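Local coordinates for protein SVS_variant_AS1 (Streptomyces sp. CWA1, PDB 6TJA) that probably cyclises a linear isoprenoid diphosphate into a terpene, as an engineered, ancestrally reconstructed class I terpene cyclase of the all-helical fold, at residues S19-A32 / A61-L74. Residues are numbered along the deposited sequence; the frame is centred on the assembly and turned at random.
Sequences SAIHPRVHEVEKRA and ARFAPTAADEDRLL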
loop_
_atom_site.group_PDB
_atom_site.type_symbol
_atom_site.label_atom_id
_atom_site.label_comp_id
_atom_site.label_asym_id
_atom_site.label_seq_id
_atom_site.Cartn_x
_atom_site.Cartn_y
_atom_site.Cartn_z
ATOM N N SER A 19 -17.668 14.495 -21.042
ATOM C CA SER A 19 -16.594 15.503 -20.917
ATOM C C SER A 19 -17.169 16.707 -20.178
ATOM O O SER A 19 -18.123 17.288 -20.676
ATOM C CB SER A 19 -16.034 15.873 -22.247
ATOM O OG SER A 19 -15.160 16.967 -22.073
ATOM N N ALA A 20 -16.619 17.076 -19.029
ATOM C CA ALA A 20 -17.072 18.282 -18.304
ATOM C C ALA A 20 -15.931 18.816 -17.456
ATOM O O ALA A 20 -15.043 18.018 -17.054
ATOM C CB ALA A 20 -18.288 17.965 -17.442
ATOM N N ILE A 21 -15.998 20.106 -17.146
ATOM C CA ILE A 21 -14.950 20.795 -16.355
ATOM C C ILE A 21 -15.596 21.709 -15.314
ATOM O O ILE A 21 -16.659 22.296 -15.597
ATOM C CB ILE A 21 -13.986 21.505 -17.305
ATOM C CG1 ILE A 21 -12.753 22.000 -16.538
ATOM C CG2 ILE A 21 -14.689 22.572 -18.147
ATOM C CD1 ILE A 21 -11.521 22.106 -17.413
ATOM N N HIS A 22 -14.981 21.781 -14.134
ATOM C CA HIS A 22 -15.523 22.563 -13.002
ATOM C C HIS A 22 -15.713 24.020 -13.436
ATOM O O HIS A 22 -14.813 24.623 -14.010
ATOM C CB HIS A 22 -14.618 22.422 -11.792
ATOM C CG HIS A 22 -15.300 22.803 -10.530
ATOM N ND1 HIS A 22 -15.577 24.106 -10.232
ATOM C CD2 HIS A 22 -15.776 22.062 -9.503
ATOM C CE1 HIS A 22 -16.175 24.173 -9.060
ATOM N NE2 HIS A 22 -16.356 22.919 -8.603
ATOM N N PRO A 23 -16.888 24.647 -13.191
ATOM C CA PRO A 23 -17.081 26.059 -13.545
ATOM C C PRO A 23 -16.117 27.036 -12.853
ATOM O O PRO A 23 -15.957 28.109 -13.335
ATOM C CB PRO A 23 -18.532 26.382 -13.140
ATOM C CG PRO A 23 -19.020 25.205 -12.318
ATOM C CD PRO A 23 -18.110 24.024 -12.644
ATOM N N ARG A 24 -15.466 26.640 -11.759
ATOM C CA ARG A 24 -14.511 27.509 -11.030
ATOM C C ARG A 24 -13.074 27.083 -11.315
ATOM O O ARG A 24 -12.193 27.415 -10.508
ATOM C CB ARG A 24 -14.851 27.457 -9.542
ATOM C CG ARG A 24 -16.320 27.748 -9.267
ATOM C CD ARG A 24 -16.609 29.240 -9.306
ATOM N NE ARG A 24 -15.903 29.846 -8.193
ATOM C CZ ARG A 24 -15.802 31.144 -7.939
ATOM N NH1 ARG A 24 -16.408 32.027 -8.705
ATOM N NH2 ARG A 24 -15.084 31.539 -6.903
ATOM N N VAL A 25 -12.818 26.406 -12.433
ATOM C CA VAL A 25 -11.454 25.887 -12.745
ATOM C C VAL A 25 -10.430 27.032 -12.659
ATOM O O VAL A 25 -9.399 26.834 -11.996
ATOM C CB VAL A 25 -11.378 25.150 -14.097
ATOM C CG1 VAL A 25 -11.843 25.995 -15.280
ATOM C CG2 VAL A 25 -9.978 24.644 -14.345
ATOM N N HIS A 26 -10.696 28.193 -13.270
ATOM C CA HIS A 26 -9.728 29.331 -13.365
ATOM C C HIS A 26 -9.449 29.893 -11.967
ATOM O O HIS A 26 -8.314 30.212 -11.694
ATOM C CB HIS A 26 -10.207 30.403 -14.367
ATOM C CG HIS A 26 -10.414 29.859 -15.753
ATOM N ND1 HIS A 26 -11.666 29.834 -16.373
ATOM C CD2 HIS A 26 -9.556 29.275 -16.626
ATOM C CE1 HIS A 26 -11.547 29.300 -17.581
ATOM N NE2 HIS A 26 -10.269 28.941 -17.757
ATOM N N GLU A 27 -10.448 29.991 -11.103
ATOM C CA GLU A 27 -10.272 30.484 -9.714
ATOM C C GLU A 27 -9.360 29.502 -8.961
ATOM O O GLU A 27 -8.487 29.964 -8.199
ATOM C CB GLU A 27 -11.619 30.634 -9.001
ATOM C CG GLU A 27 -12.471 31.805 -9.492
ATOM C CD GLU A 27 -13.244 31.613 -10.792
ATOM O OE1 GLU A 27 -13.233 30.489 -11.343
ATOM O OE2 GLU A 27 -13.857 32.600 -11.264
ATOM N N VAL A 28 -9.561 28.194 -9.149
ATOM C CA VAL A 28 -8.757 27.155 -8.445
ATOM C C VAL A 28 -7.337 27.166 -9.013
ATOM O O VAL A 28 -6.420 27.107 -8.229
ATOM C CB VAL A 28 -9.420 25.766 -8.514
ATOM C CG1 VAL A 28 -8.451 24.659 -8.147
ATOM C CG2 VAL A 28 -10.624 25.750 -7.597
ATOM N N GLU A 29 -7.164 27.277 -10.322
ATOM C CA GLU A 29 -5.815 27.307 -10.944
ATOM C C GLU A 29 -4.998 28.483 -10.375
ATOM O O GLU A 29 -3.769 28.337 -10.206
ATOM C CB GLU A 29 -5.928 27.386 -12.463
ATOM C CG GLU A 29 -4.620 27.081 -13.166
ATOM C CD GLU A 29 -4.535 27.495 -14.626
ATOM O OE1 GLU A 29 -5.610 27.660 -15.269
ATOM O OE2 GLU A 29 -3.384 27.655 -15.118
ATOM N N LYS A 30 -5.631 29.622 -10.100
ATOM C CA LYS A 30 -4.913 30.835 -9.638
ATOM C C LYS A 30 -4.324 30.500 -8.266
ATOM O O LYS A 30 -3.121 30.664 -8.076
ATOM C CB LYS A 30 -5.851 32.042 -9.549
ATOM C CG LYS A 30 -5.362 33.299 -10.243
ATOM C CD LYS A 30 -5.739 34.588 -9.532
ATOM C CE LYS A 30 -5.108 35.801 -10.193
ATOM N NZ LYS A 30 -5.748 37.068 -9.764
ATOM N N ARG A 31 -5.159 29.995 -7.363
ATOM C CA ARG A 31 -4.731 29.570 -6.006
ATOM C C ARG A 31 -3.637 28.504 -6.126
ATOM O O ARG A 31 -2.674 28.564 -5.330
ATOM C CB ARG A 31 -5.955 29.129 -5.208
ATOM C CG ARG A 31 -6.948 30.267 -4.999
ATOM C CD ARG A 31 -8.233 29.770 -4.373
ATOM N NE ARG A 31 -8.013 29.208 -3.049
ATOM C CZ ARG A 31 -8.923 28.531 -2.350
ATOM N NH1 ARG A 31 -10.124 28.272 -2.850
ATOM N NH2 ARG A 31 -8.625 28.103 -1.143
ATOM N N ALA A 32 -3.750 27.589 -7.102
ATOM C CA ALA A 32 -2.789 26.478 -7.313
ATOM C C ALA A 32 -1.427 27.060 -7.707
ATOM O O ALA A 32 -0.409 26.647 -7.135
ATOM C CB ALA A 32 -3.312 25.507 -8.344
ATOM N N ALA A 61 -10.047 19.307 -12.436
ATOM C CA ALA A 61 -11.349 19.994 -12.577
ATOM C C ALA A 61 -12.263 19.205 -13.527
ATOM O O ALA A 61 -13.504 19.383 -13.485
ATOM C CB ALA A 61 -11.112 21.418 -13.051
ATOM N N ARG A 62 -11.667 18.389 -14.391
ATOM C CA ARG A 62 -12.374 17.436 -15.282
ATOM C C ARG A 62 -12.746 16.130 -14.563
ATOM O O ARG A 62 -13.681 15.451 -15.034
ATOM C CB ARG A 62 -11.517 17.151 -16.508
ATOM C CG ARG A 62 -11.242 18.397 -17.339
ATOM C CD ARG A 62 -10.204 18.017 -18.384
ATOM N NE ARG A 62 -9.820 19.137 -19.214
ATOM C CZ ARG A 62 -10.517 19.573 -20.248
ATOM N NH1 ARG A 62 -11.628 18.953 -20.610
ATOM N NH2 ARG A 62 -10.097 20.618 -20.930
ATOM N N PHE A 63 -12.086 15.800 -13.476
ATOM C CA PHE A 63 -12.391 14.603 -12.718
ATOM C C PHE A 63 -13.540 14.848 -11.761
ATOM O O PHE A 63 -14.329 14.003 -11.555
ATOM C CB PHE A 63 -11.176 14.148 -11.922
ATOM C CG PHE A 63 -10.201 13.361 -12.707
ATOM C CD1 PHE A 63 -9.648 13.874 -13.844
ATOM C CD2 PHE A 63 -9.856 12.099 -12.319
ATOM C CE1 PHE A 63 -8.762 13.153 -14.579
ATOM C CE2 PHE A 63 -8.971 11.363 -13.049
ATOM C CZ PHE A 63 -8.417 11.894 -14.174
ATOM N N ALA A 64 -13.622 16.048 -11.220
ATOM C CA ALA A 64 -14.645 16.409 -10.262
ATOM C C ALA A 64 -15.275 17.740 -10.653
ATOM O O ALA A 64 -15.121 18.725 -9.988
ATOM C CB ALA A 64 -14.029 16.484 -8.892
ATOM N N PRO A 65 -16.001 17.744 -11.744
ATOM C CA PRO A 65 -16.526 19.001 -12.238
ATOM C C PRO A 65 -17.700 19.635 -11.492
ATOM O O PRO A 65 -18.065 20.673 -11.892
ATOM C CB PRO A 65 -16.851 18.693 -13.686
ATOM C CG PRO A 65 -17.145 17.254 -13.702
ATOM C CD PRO A 65 -16.403 16.611 -12.581
ATOM N N THR A 66 -18.274 19.016 -10.472
ATOM C CA THR A 66 -19.381 19.630 -9.695
ATOM C C THR A 66 -19.012 19.688 -8.214
ATOM O O THR A 66 -19.908 19.949 -7.406
ATOM C CB THR A 66 -20.698 18.909 -9.974
ATOM O OG1 THR A 66 -20.611 17.613 -9.385
ATOM C CG2 THR A 66 -20.973 18.800 -11.455
ATOM N N ALA A 67 -17.729 19.513 -7.884
ATOM C CA ALA A 67 -17.192 19.648 -6.511
ATOM C C ALA A 67 -17.755 20.925 -5.882
ATOM O O ALA A 67 -17.503 22.027 -6.445
ATOM C CB ALA A 67 -15.688 19.687 -6.565
ATOM N N ALA A 68 -18.481 20.788 -4.768
ATOM C CA ALA A 68 -19.260 21.889 -4.151
ATOM C C ALA A 68 -18.303 22.850 -3.444
ATOM O O ALA A 68 -18.569 24.064 -3.458
ATOM C CB ALA A 68 -20.321 21.323 -3.222
ATOM N N ASP A 69 -17.208 22.334 -2.902
ATOM C CA ASP A 69 -16.201 23.065 -2.150
ATOM C C ASP A 69 -14.903 23.244 -2.907
ATOM O O ASP A 69 -14.172 22.320 -3.104
ATOM C CB ASP A 69 -15.915 22.302 -0.878
ATOM C CG ASP A 69 -15.138 23.082 0.112
ATOM O OD1 ASP A 69 -14.519 24.068 -0.229
ATOM O OD2 ASP A 69 -15.154 22.677 1.262
ATOM N N GLU A 70 -14.617 24.481 -3.245
ATOM C CA GLU A 70 -13.436 24.845 -3.968
ATOM C C GLU A 70 -12.143 24.487 -3.279
ATOM O O GLU A 70 -11.148 24.290 -3.908
ATOM C CB GLU A 70 -13.457 26.321 -4.165
ATOM C CG GLU A 70 -13.521 26.744 -5.581
ATOM C CD GLU A 70 -14.153 28.103 -5.726
ATOM O OE1 GLU A 70 -15.343 28.151 -6.005
ATOM O OE2 GLU A 70 -13.462 29.107 -5.556
ATOM N N ASP A 71 -12.164 24.455 -1.974
ATOM C CA ASP A 71 -10.968 24.116 -1.281
ATOM C C ASP A 71 -10.658 22.654 -1.458
ATOM O O ASP A 71 -9.540 22.276 -1.417
ATOM C CB ASP A 71 -11.042 24.459 0.196
ATOM C CG ASP A 71 -11.368 25.897 0.461
ATOM O OD1 ASP A 71 -11.033 26.784 -0.297
ATOM O OD2 ASP A 71 -11.980 26.135 1.475
ATOM N N ARG A 72 -11.667 21.836 -1.644
ATOM C CA ARG A 72 -11.446 20.376 -1.837
ATOM C C ARG A 72 -10.874 20.141 -3.233
ATOM O O ARG A 72 -9.962 19.325 -3.353
ATOM C CB ARG A 72 -12.726 19.579 -1.624
ATOM C CG ARG A 72 -13.163 19.509 -0.171
ATOM C CD ARG A 72 -14.511 18.822 -0.120
ATOM N NE ARG A 72 -14.958 18.580 1.231
ATOM C CZ ARG A 72 -14.946 17.414 1.876
ATOM N NH1 ARG A 72 -14.415 16.304 1.355
ATOM N NH2 ARG A 72 -15.457 17.386 3.093
ATOM N N LEU A 73 -11.373 20.858 -4.244
ATOM C CA LEU A 73 -10.864 20.736 -5.629
ATOM C C LEU A 73 -9.445 21.293 -5.663
ATOM O O LEU A 73 -8.626 20.778 -6.452
ATOM C CB LEU A 73 -11.786 21.475 -6.607
ATOM C CG LEU A 73 -11.338 21.449 -8.061
ATOM C CD1 LEU A 73 -11.174 20.008 -8.557
ATOM C CD2 LEU A 73 -12.311 22.200 -8.933
ATOM N N LEU A 74 -9.163 22.328 -4.862
ATOM C CA LEU A 74 -7.798 22.902 -4.817
ATOM C C LEU A 74 -6.839 21.851 -4.255
ATOM O O LEU A 74 -5.816 21.606 -4.888
ATOM C CB LEU A 74 -7.759 24.187 -3.979
ATOM C CG LEU A 74 -6.360 24.753 -3.735
ATOM C CD1 LEU A 74 -5.632 24.972 -5.062
ATOM C CD2 LEU A 74 -6.448 26.045 -2.924
HETATM O O HOH W 1 -13.075 16.722 -19.942
HETATM O O HOH W 2 -14.325 15.357 -17.670
#
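The imidazole of H22 fills a hollow formed by A64, A67 and L73, where the entrance to helix 25-38 packs on the loop leading into helix 70-91 of this all-helical terpene cyclase fold. Having CG anti to the backbone N (chi1 -162°) swings the ring into that hollow. L73 CD2 covers one face as a CH-pi contact, 3.7 Å from the ring centroid. At the edge, NE2 donates to A67 O at 2.6 Å, nearly straight (172°) and on a carbonyl lone pair, while ND1 accepts from R24 N; both ring nitrogens are thus used, which fixes the ring's rotation. A phenylalanine in its place would probably leave the A67 carbonyl and the R24 amide without their mates. Around the start of helix 25-38, A61 CB sits against I21 CG1, H22 CB and V25 CG2, and the P65 ring rests on A20 CB. The short helical segments cross at -56°, 9.8 Å apart at closest, with V28 as the bump between them: its CG2 touches E70 CG and its CG1 lies 3.8 Å from L74 CA. Charges border this packing. R24 bends at chi2 and chi3 to form a side-on salt bridge with E70, NE to OE1 at 2.8 Å and NH2 to OE2 at 3.2 Å. Farther along, L74 CD2 covers one face of the R31 guanidinium, whose NH1 and NH2 both donate in its plane to D71 OD1, at 3.1 and 2.9 Å.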